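Local coordinates for protein aryl acylamidase (bacterium CSBL00001, PDB 4YJ6) that probably hydrolyses the amide bond of aryl acylamides, as an enzyme of the amidase signature family, at residues Asp393-Pro404 with Ile451-Gly462; Leu275-Gln283 with Ile424-Leu435. All coordinates share one frame; numbering follows the deposited sequence.

From the N terminus, residues 275-283 come first, in the loop between strand 270-273 and helix 284-299. Contact 2 brings residues 424-435 back onto them and closes a loop of 140 residues, much of it helical. Within that loop the chain makes strand 394-398 and its exit, residues 393-404, which contact 1 joins to residues 451-462 after a shorter excursion of 46 residues. The segments alternate along the chain, so the two closures cross rather than nest. They also touch: Q283 N bonds to A401 O, and Q283 OE1 receives M403 N. Contact 1 pairs strands 394-398 and 454-462 within the mixed sheet, and contact 2 fastens the loop after strand 270-273 to the approach to helix 434-439.

Contact 1 of 2, residues Asp393-Pro404 with Ile451-Gly462; sequences DLLLAPTLACMP and IDGLPAGMLIIG
T399 and G457 meet through their peptide groups, the flat elements of this contact: T399 N lies above the plane of the G457 carbonyl, 51° out of it, and bonds to O at 3.0 Å. The same O also receives water 1, which in turn accepts from L400 N. Toward the N-terminal end of strand 394-398 the carbonyls are met differently: those of I461 and L459 receive L395 N and A397 N in their own planes, and the return bonds run from I461 N to L395 O (2.8 Å) and from L459 N to A397 O. This is the antiparallel pairing of strands 394-398 and 454-462, and it illustrates how one strand pair can build two hydrophobic layers at once. On one side L396 CD2 lies 3.8 Å from I460 CG1, and L394 CD2 lies beside I460 CG2, all pointing the same way. On the other, L395 CD2 packs alongside I461 CD1 at 4.0 Å.

Beyond the strand, M403, a selenomethionine, folds back. Bent at both chi2 (-61°) and chi3 (-61°), its chain carries CE to 3.6 Å from L454 CB and 3.8 Å from I451 CB, across the two ends of the type I' turn that links strands 443-451 and 454-462. The same methyl lies against backbone oxygens, L454 O at 3.2 Å and P455 O; SE meets A456 CB at 4.0 Å. CB and CD of the P404 ring both rest on L454 CD1. The hydroxyl of T399 is satisfied by S445 of strand 443-451.

In the mixed sheet, strand 454-462 stands between 394-398 and 443-451, while L394 and L396 bond onward to strand 270-273. Helix 284-299 packs on L396, P398 and A456, and helix 190-195 on T399, L400 and P404.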
loop_
_atom_site.group_PDB
_atom_site.type_symbol
_atom_site.label_atom_id
_atom_site.label_comp_id
_atom_site.label_asym_id
_atom_site.label_seq_id
_atom_site.Cartn_x
_atom_site.Cartn_y
_atom_site.Cartn_z
ATOM N N ASP A 393 24.023 3.432 0.074
ATOM C CA ASP A 393 23.145 3.455 1.230
ATOM C C ASP A 393 21.658 3.462 0.862
ATOM O O ASP A 393 20.841 3.047 1.654
ATOM C CB ASP A 393 23.460 4.696 2.092
ATOM C CG ASP A 393 24.908 4.733 2.543
ATOM O OD1 ASP A 393 25.360 3.743 3.161
ATOM O OD2 ASP A 393 25.613 5.718 2.264
ATOM N N LEU A 394 21.309 3.938 -0.324
ATOM C CA LEU A 394 19.917 4.102 -0.723
ATOM C C LEU A 394 19.856 3.971 -2.224
ATOM O O LEU A 394 20.847 4.238 -2.887
ATOM C CB LEU A 394 19.391 5.496 -0.366
ATOM C CG LEU A 394 19.159 5.834 1.103
ATOM C CD1 LEU A 394 19.027 7.367 1.243
ATOM C CD2 LEU A 394 17.912 5.116 1.692
ATOM N N LEU A 395 18.693 3.591 -2.745
ATOM C CA LEU A 395 18.471 3.579 -4.187
ATOM C C LEU A 395 17.189 4.354 -4.446
ATOM O O LEU A 395 16.184 4.134 -3.767
ATOM C CB LEU A 395 18.322 2.151 -4.692
ATOM C CG LEU A 395 17.932 1.952 -6.154
ATOM C CD1 LEU A 395 18.996 2.575 -7.032
ATOM C CD2 LEU A 395 17.773 0.451 -6.425
ATOM N N LEU A 396 17.230 5.264 -5.406
ATOM C CA LEU A 396 16.051 6.028 -5.825
ATOM C C LEU A 396 15.608 5.571 -7.202
ATOM O O LEU A 396 16.439 5.302 -8.065
ATOM C CB LEU A 396 16.372 7.524 -5.921
ATOM C CG LEU A 396 16.976 8.142 -4.679
ATOM C CD1 LEU A 396 17.350 9.601 -4.979
ATOM C CD2 LEU A 396 15.962 8.025 -3.532
ATOM N N ALA A 397 14.305 5.575 -7.428
ATOM C CA ALA A 397 13.732 5.230 -8.735
ATOM C C ALA A 397 12.357 5.863 -8.790
ATOM O O ALA A 397 11.846 6.278 -7.767
ATOM C CB ALA A 397 13.641 3.674 -8.898
ATOM N N PRO A 398 11.741 5.959 -9.981
ATOM C CA PRO A 398 10.326 6.333 -9.987
ATOM C C PRO A 398 9.543 5.179 -9.374
ATOM O O PRO A 398 9.890 4.023 -9.605
ATOM C CB PRO A 398 9.962 6.456 -11.487
ATOM C CG PRO A 398 11.324 6.415 -12.242
ATOM C CD PRO A 398 12.242 5.604 -11.324
ATOM N N THR A 399 8.484 5.467 -8.630
ATOM C CA THR A 399 7.667 4.367 -8.101
ATOM C C THR A 399 7.038 3.566 -9.237
ATOM O O THR A 399 7.008 2.343 -9.185
ATOM C CB THR A 399 6.561 4.939 -7.204
ATOM O OG1 THR A 399 7.191 5.793 -6.250
ATOM C CG2 THR A 399 5.748 3.822 -6.488
ATOM N N LEU A 400 6.540 4.284 -10.258
ATOM C CA LEU A 400 5.761 3.688 -11.321
ATOM C C LEU A 400 6.221 4.178 -12.689
ATOM O O LEU A 400 6.792 5.259 -12.804
ATOM C CB LEU A 400 4.293 4.088 -11.202
ATOM C CG LEU A 400 3.676 3.744 -9.854
ATOM C CD1 LEU A 400 2.265 4.315 -9.789
ATOM C CD2 LEU A 400 3.668 2.222 -9.723
ATOM N N ALA A 401 5.921 3.380 -13.707
ATOM C CA ALA A 401 6.361 3.702 -15.083
ATOM C C ALA A 401 5.389 4.625 -15.825
ATOM O O ALA A 401 5.720 5.075 -16.936
ATOM C CB ALA A 401 6.522 2.431 -15.866
ATOM N N CYS A 402 4.208 4.870 -15.263
ATOM C CA CYS A 402 3.202 5.697 -15.952
ATOM C C CYS A 402 2.316 6.462 -14.975
ATOM O O CYS A 402 2.256 6.156 -13.776
ATOM C CB CYS A 402 2.317 4.836 -16.861
ATOM S SG CYS A 402 1.382 3.518 -15.981
HETATM N N MSE A 403 1.621 7.456 -15.521
HETATM C CA MSE A 403 0.665 8.265 -14.778
HETATM C C MSE A 403 -0.677 7.563 -14.614
HETATM O O MSE A 403 -0.944 6.541 -15.250
HETATM C CB MSE A 403 0.442 9.587 -15.539
HETATM C CG MSE A 403 1.716 10.375 -15.788
HETATM SE SE MSE A 403 2.615 10.888 -14.138
HETATM C CE MSE A 403 1.244 12.005 -13.307
ATOM N N PRO A 404 -1.536 8.110 -13.743
ATOM C CA PRO A 404 -2.853 7.508 -13.555
ATOM C C PRO A 404 -3.619 7.327 -14.865
ATOM O O PRO A 404 -3.471 8.145 -15.800
ATOM C CB PRO A 404 -3.570 8.524 -12.650
ATOM C CG PRO A 404 -2.500 9.112 -11.822
ATOM C CD PRO A 404 -1.305 9.228 -12.805
ATOM N N ILE A 451 2.439 16.101 -12.581
ATOM C CA ILE A 451 2.632 16.176 -14.024
ATOM C C ILE A 451 1.250 16.339 -14.600
ATOM O O ILE A 451 0.376 15.480 -14.428
ATOM C CB ILE A 451 3.343 14.908 -14.560
ATOM C CG1 ILE A 451 4.761 14.856 -13.960
ATOM C CG2 ILE A 451 3.392 14.901 -16.118
ATOM C CD1 ILE A 451 5.507 13.532 -14.146
ATOM N N ASP A 452 1.027 17.480 -15.252
ATOM C CA ASP A 452 -0.300 17.782 -15.799
ATOM C C ASP A 452 -1.408 17.572 -14.752
ATOM O O ASP A 452 -2.459 17.014 -15.049
ATOM C CB ASP A 452 -0.564 16.912 -17.022
ATOM C CG ASP A 452 -1.689 17.463 -17.915
ATOM O OD1 ASP A 452 -2.025 18.664 -17.782
ATOM O OD2 ASP A 452 -2.229 16.694 -18.752
ATOM N N GLY A 453 -1.153 18.026 -13.533
ATOM C CA GLY A 453 -2.162 18.057 -12.490
ATOM C C GLY A 453 -2.315 16.746 -11.713
ATOM O O GLY A 453 -3.108 16.682 -10.781
ATOM N N LEU A 454 -1.559 15.712 -12.090
ATOM C CA LEU A 454 -1.697 14.396 -11.455
ATOM C C LEU A 454 -0.394 14.001 -10.726
ATOM O O LEU A 454 0.714 14.339 -11.140
ATOM C CB LEU A 454 -2.054 13.330 -12.482
ATOM C CG LEU A 454 -3.420 13.443 -13.159
ATOM C CD1 LEU A 454 -3.586 12.276 -14.115
ATOM C CD2 LEU A 454 -4.521 13.481 -12.086
ATOM N N PRO A 455 -0.532 13.294 -9.600
ATOM C CA PRO A 455 0.679 13.023 -8.831
ATOM C C PRO A 455 1.557 11.944 -9.431
ATOM O O PRO A 455 1.068 11.030 -10.102
ATOM C CB PRO A 455 0.126 12.502 -7.477
ATOM C CG PRO A 455 -1.291 13.094 -7.397
ATOM C CD PRO A 455 -1.768 13.023 -8.836
ATOM N N ALA A 456 2.840 12.027 -9.129
ATOM C CA ALA A 456 3.786 10.945 -9.440
ATOM C C ALA A 456 4.690 10.737 -8.240
ATOM O O ALA A 456 5.076 11.694 -7.571
ATOM C CB ALA A 456 4.676 11.303 -10.683
ATOM N N GLY A 457 5.099 9.488 -8.009
ATOM C CA GLY A 457 5.949 9.201 -6.878
ATOM C C GLY A 457 7.378 8.799 -7.188
ATOM O O GLY A 457 7.697 8.291 -8.277
HETATM N N MSE A 458 8.250 9.043 -6.214
HETATM C CA MSE A 458 9.601 8.495 -6.258
HETATM C C MSE A 458 9.766 7.428 -5.181
HETATM O O MSE A 458 9.314 7.612 -4.056
HETATM C CB MSE A 458 10.609 9.598 -5.990
HETATM C CG MSE A 458 11.955 9.023 -5.680
HETATM SE SE MSE A 458 13.200 10.531 -5.670
HETATM C CE MSE A 458 12.722 11.254 -3.979
ATOM N N LEU A 459 10.370 6.294 -5.542
ATOM C CA LEU A 459 10.573 5.218 -4.565
ATOM C C LEU A 459 11.949 5.366 -3.953
ATOM O O LEU A 459 12.941 5.544 -4.659
ATOM C CB LEU A 459 10.490 3.863 -5.270
ATOM C CG LEU A 459 10.362 2.681 -4.284
ATOM C CD1 LEU A 459 8.979 2.775 -3.594
ATOM C CD2 LEU A 459 10.482 1.349 -5.029
ATOM N N ILE A 460 11.998 5.334 -2.626
ATOM C CA ILE A 460 13.246 5.284 -1.901
ATOM C C ILE A 460 13.407 3.875 -1.354
ATOM O O ILE A 460 12.553 3.412 -0.586
ATOM C CB ILE A 460 13.188 6.275 -0.715
ATOM C CG1 ILE A 460 12.932 7.704 -1.231
ATOM C CG2 ILE A 460 14.464 6.176 0.182
ATOM C CD1 ILE A 460 12.846 8.777 -0.109
ATOM N N ILE A 461 14.478 3.190 -1.751
ATOM C CA ILE A 461 14.702 1.816 -1.303
ATOM C C ILE A 461 15.907 1.766 -0.363
ATOM O O ILE A 461 16.968 2.359 -0.674
ATOM C CB ILE A 461 14.980 0.888 -2.527
ATOM C CG1 ILE A 461 13.872 1.026 -3.593
ATOM C CG2 ILE A 461 15.132 -0.588 -2.052
ATOM C CD1 ILE A 461 14.123 0.137 -4.894
ATOM N N GLY A 462 15.774 1.062 0.774
ATOM C CA GLY A 462 16.917 0.844 1.644
ATOM C C GLY A 462 17.450 -0.562 1.550
ATOM O O GLY A 462 16.836 -1.440 0.933
HETATM O O HOH W 1 6.555 7.281 -10.592
#

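Contact 2 of 2, residues Leu275-Gln283 with Ile424-Leu435; sequences LNYGVFPVQ and IDPLIGWCMTYL
M432, a selenomethionine, lies over the ring of F280 and against the edge of Y277, a Met-aromatic contact with each, which joins the loop leading into helix 284-299 to residues 424-435. Its CG sits almost squarely over the face of F280, 3.5 Å from the ring centroid and 6° off the normal, and its SE meets the same ring obliquely, 3.4 Å from CD1. Toward Y277 the selenium behaves otherwise, lying at the ring edge, in plane. A bend at chi3 (-76°) turns the methyl away, so that CE as well as SE reaches V282 CG2.

The rim of F280 is occupied too. G429 O comes near the ring plane, 3.3 Å from CE2, and the ring directs its edge toward the face of Y434 in an offset edge-to-face pair, planes at 65° and centroids 5.8 Å apart. Replacing F280 with an alanine would probably take away the face under M432 CG and SE and leave that chain resting mainly on Y277 and V282 across this contact, with Y434 losing its edge-on partner.

Y277 is gripped differently. L435 CD1 stands over one face of this ring, 3.5 Å from its centroid, and also approaches the edge of F280, so that one methyl serves two rings; M432 CB touches CE2 of Y277. No direct hydrogen bond crosses between the segments; a polar link is made by water 2, which gives a hydrogen bond to M432 O at 2.9 Å and shares another with Y277 OH at 3.0 Å.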
loop_
_atom_site.group_PDB
_atom_site.type_symbol
_atom_site.label_atom_id
_atom_site.label_comp_id
_atom_site.label_asym_id
_atom_site.label_seq_id
_atom_site.Cartn_x
_atom_site.Cartn_y
_atom_site.Cartn_z
ATOM N N LEU A 275 16.410 5.536 -13.465
ATOM C CA LEU A 275 15.124 6.025 -13.946
ATOM C C LEU A 275 14.210 4.931 -14.490
ATOM O O LEU A 275 13.062 5.195 -14.803
ATOM C CB LEU A 275 15.340 7.142 -14.991
ATOM C CG LEU A 275 16.177 8.294 -14.419
ATOM C CD1 LEU A 275 16.462 9.324 -15.522
ATOM C CD2 LEU A 275 15.504 8.963 -13.204
ATOM N N ASN A 276 14.699 3.694 -14.604
ATOM C CA ASN A 276 13.889 2.628 -15.163
ATOM C C ASN A 276 14.409 1.239 -14.826
ATOM O O ASN A 276 13.957 0.253 -15.414
ATOM C CB ASN A 276 13.840 2.782 -16.704
ATOM C CG ASN A 276 15.219 2.781 -17.335
ATOM O OD1 ASN A 276 16.242 2.498 -16.696
ATOM N ND2 ASN A 276 15.263 3.185 -18.620
ATOM N N TYR A 277 15.303 1.159 -13.827
ATOM C CA TYR A 277 15.956 -0.098 -13.441
ATOM C C TYR A 277 16.596 -0.805 -14.621
ATOM O O TYR A 277 16.842 -2.018 -14.571
ATOM C CB TYR A 277 14.959 -1.060 -12.754
ATOM C CG TYR A 277 14.286 -0.538 -11.497
ATOM C CD1 TYR A 277 14.877 -0.717 -10.228
ATOM C CD2 TYR A 277 13.061 0.066 -11.545
ATOM C CE1 TYR A 277 14.234 -0.289 -9.042
ATOM C CE2 TYR A 277 12.388 0.484 -10.350
ATOM C CZ TYR A 277 12.992 0.312 -9.105
ATOM O OH TYR A 277 12.325 0.734 -7.947
ATOM N N GLY A 278 16.910 -0.030 -15.664
ATOM C CA GLY A 278 17.554 -0.563 -16.855
ATOM C C GLY A 278 16.703 -1.446 -17.740
ATOM O O GLY A 278 17.182 -1.899 -18.788
ATOM N N VAL A 279 15.467 -1.741 -17.333
ATOM C CA VAL A 279 14.647 -2.706 -18.066
ATOM C C VAL A 279 13.210 -2.257 -18.349
ATOM O O VAL A 279 12.566 -2.874 -19.184
ATOM C CB VAL A 279 14.546 -4.080 -17.340
ATOM C CG1 VAL A 279 15.920 -4.735 -17.261
ATOM C CG2 VAL A 279 13.993 -3.902 -15.935
ATOM N N PHE A 280 12.694 -1.225 -17.665
ATOM C CA PHE A 280 11.287 -0.820 -17.906
ATOM C C PHE A 280 11.185 0.366 -18.857
ATOM O O PHE A 280 12.033 1.256 -18.827
ATOM C CB PHE A 280 10.598 -0.352 -16.623
ATOM C CG PHE A 280 10.442 -1.425 -15.566
ATOM C CD1 PHE A 280 11.428 -1.595 -14.589
ATOM C CD2 PHE A 280 9.322 -2.244 -15.552
ATOM C CE1 PHE A 280 11.287 -2.565 -13.603
ATOM C CE2 PHE A 280 9.161 -3.238 -14.573
ATOM C CZ PHE A 280 10.140 -3.384 -13.588
ATOM N N PRO A 281 10.105 0.390 -19.668
ATOM C CA PRO A 281 9.773 1.615 -20.407
ATOM C C PRO A 281 9.079 2.593 -19.473
ATOM O O PRO A 281 8.096 2.203 -18.858
ATOM C CB PRO A 281 8.840 1.112 -21.498
ATOM C CG PRO A 281 8.111 -0.081 -20.849
ATOM C CD PRO A 281 9.196 -0.724 -19.975
ATOM N N VAL A 282 9.603 3.805 -19.320
ATOM C CA VAL A 282 9.045 4.741 -18.348
ATOM C C VAL A 282 8.707 6.037 -19.042
ATOM O O VAL A 282 9.535 6.566 -19.796
ATOM C CB VAL A 282 10.064 5.035 -17.222
ATOM C CG1 VAL A 282 9.528 6.086 -16.236
ATOM C CG2 VAL A 282 10.393 3.709 -16.513
ATOM N N GLN A 283 7.515 6.562 -18.793
ATOM C CA GLN A 283 7.118 7.828 -19.441
ATOM C C GLN A 283 8.173 8.914 -19.185
ATOM O O GLN A 283 8.636 9.148 -18.053
ATOM C CB GLN A 283 5.707 8.258 -18.976
ATOM C CG GLN A 283 4.647 7.301 -19.459
ATOM C CD GLN A 283 3.250 7.649 -18.976
ATOM O OE1 GLN A 283 3.068 8.414 -18.000
ATOM N NE2 GLN A 283 2.251 7.090 -19.654
ATOM N N ILE A 424 3.662 -3.887 -22.368
ATOM C CA ILE A 424 3.869 -4.055 -20.930
ATOM C C ILE A 424 2.588 -4.652 -20.373
ATOM O O ILE A 424 1.477 -4.373 -20.880
ATOM C CB ILE A 424 4.249 -2.716 -20.268
ATOM C CG1 ILE A 424 4.778 -2.932 -18.839
ATOM C CG2 ILE A 424 3.093 -1.694 -20.255
ATOM C CD1 ILE A 424 5.646 -1.735 -18.384
ATOM N N ASP A 425 2.728 -5.509 -19.359
ATOM C CA ASP A 425 1.565 -6.143 -18.749
ATOM C C ASP A 425 0.670 -5.076 -18.075
ATOM O O ASP A 425 1.127 -4.277 -17.247
ATOM C CB ASP A 425 2.035 -7.166 -17.716
ATOM C CG ASP A 425 0.881 -7.935 -17.097
ATOM O OD1 ASP A 425 0.202 -7.363 -16.239
ATOM O OD2 ASP A 425 0.655 -9.099 -17.470
ATOM N N PRO A 426 -0.606 -5.028 -18.465
ATOM C CA PRO A 426 -1.449 -3.930 -18.006
ATOM C C PRO A 426 -1.897 -4.100 -16.557
ATOM O O PRO A 426 -2.347 -3.116 -15.966
ATOM C CB PRO A 426 -2.663 -4.014 -18.944
ATOM C CG PRO A 426 -2.751 -5.431 -19.299
ATOM C CD PRO A 426 -1.323 -5.902 -19.413
ATOM N N LEU A 427 -1.766 -5.301 -16.006
ATOM C CA LEU A 427 -2.145 -5.511 -14.596
ATOM C C LEU A 427 -1.047 -5.033 -13.664
ATOM O O LEU A 427 -1.304 -4.350 -12.680
ATOM C CB LEU A 427 -2.409 -6.992 -14.307
ATOM C CG LEU A 427 -3.372 -7.733 -15.235
ATOM C CD1 LEU A 427 -3.573 -9.150 -14.695
ATOM C CD2 LEU A 427 -4.720 -6.982 -15.335
ATOM N N ILE A 428 0.202 -5.381 -13.960
ATOM C CA ILE A 428 1.250 -5.144 -12.980
ATOM C C ILE A 428 2.577 -4.718 -13.617
ATOM O O ILE A 428 3.517 -4.354 -12.920
ATOM C CB ILE A 428 1.486 -6.430 -12.141
ATOM C CG1 ILE A 428 2.154 -6.133 -10.796
ATOM C CG2 ILE A 428 2.358 -7.416 -12.904
ATOM C CD1 ILE A 428 1.250 -5.340 -9.816
ATOM N N GLY A 429 2.681 -4.781 -14.938
ATOM C CA GLY A 429 3.998 -4.593 -15.567
ATOM C C GLY A 429 4.657 -3.246 -15.344
ATOM O O GLY A 429 5.905 -3.152 -15.342
ATOM N N TRP A 430 3.829 -2.198 -15.248
ATOM C CA TRP A 430 4.312 -0.833 -15.038
ATOM C C TRP A 430 4.512 -0.528 -13.530
ATOM O O TRP A 430 4.943 0.569 -13.153
ATOM C CB TRP A 430 3.290 0.158 -15.653
ATOM C CG TRP A 430 1.865 -0.222 -15.252
ATOM C CD1 TRP A 430 1.058 -1.136 -15.862
ATOM C CD2 TRP A 430 1.132 0.264 -14.116
ATOM N NE1 TRP A 430 -0.133 -1.254 -15.170
ATOM C CE2 TRP A 430 -0.115 -0.382 -14.113
ATOM C CE3 TRP A 430 1.406 1.209 -13.119
ATOM C CZ2 TRP A 430 -1.089 -0.149 -13.110
ATOM C CZ3 TRP A 430 0.448 1.458 -12.145
ATOM C CH2 TRP A 430 -0.788 0.797 -12.160
ATOM N N CYS A 431 4.182 -1.491 -12.671
ATOM C CA CYS A 431 4.341 -1.292 -11.228
ATOM C C CYS A 431 5.740 -1.764 -10.823
ATOM O O CYS A 431 5.891 -2.879 -10.291
ATOM C CB CYS A 431 3.282 -2.089 -10.439
ATOM S SG CYS A 431 1.577 -1.721 -10.995
HETATM N N MSE A 432 6.741 -0.912 -11.054
HETATM C CA MSE A 432 8.150 -1.277 -10.888
HETATM C C MSE A 432 8.493 -1.630 -9.453
HETATM O O MSE A 432 9.503 -2.272 -9.198
HETATM C CB MSE A 432 9.014 -0.138 -11.417
HETATM C CG MSE A 432 8.622 0.133 -12.835
HETATM SE SE MSE A 432 9.984 1.316 -13.564
HETATM C CE MSE A 432 9.491 2.997 -12.741
ATOM N N THR A 433 7.619 -1.193 -8.544
ATOM C CA THR A 433 7.620 -1.610 -7.134
ATOM C C THR A 433 7.752 -3.118 -6.906
ATOM O O THR A 433 8.231 -3.532 -5.831
ATOM C CB THR A 433 6.256 -1.213 -6.519
ATOM O OG1 THR A 433 5.199 -1.530 -7.436
ATOM C CG2 THR A 433 6.220 0.295 -6.329
ATOM N N TYR A 434 7.306 -3.953 -7.857
ATOM C CA TYR A 434 7.264 -5.390 -7.547
ATOM C C TYR A 434 8.668 -5.959 -7.317
ATOM O O TYR A 434 8.783 -7.070 -6.753
ATOM C CB TYR A 434 6.491 -6.239 -8.589
ATOM C CG TYR A 434 7.089 -6.318 -9.993
ATOM C CD1 TYR A 434 8.295 -6.995 -10.230
ATOM C CD2 TYR A 434 6.408 -5.779 -11.081
ATOM C CE1 TYR A 434 8.832 -7.076 -11.524
ATOM C CE2 TYR A 434 6.926 -5.854 -12.364
ATOM C CZ TYR A 434 8.134 -6.502 -12.582
ATOM O OH TYR A 434 8.648 -6.584 -13.871
ATOM N N LEU A 435 9.714 -5.249 -7.741
ATOM C CA LEU A 435 11.074 -5.768 -7.499
ATOM C C LEU A 435 11.325 -6.012 -5.999
ATOM O O LEU A 435 12.034 -6.951 -5.659
ATOM C CB LEU A 435 12.146 -4.844 -8.052
ATOM C CG LEU A 435 12.073 -4.648 -9.559
ATOM C CD1 LEU A 435 13.142 -3.602 -9.989
ATOM C CD2 LEU A 435 12.279 -5.962 -10.283
HETATM O O HOH W 2 11.065 -1.743 -6.804
#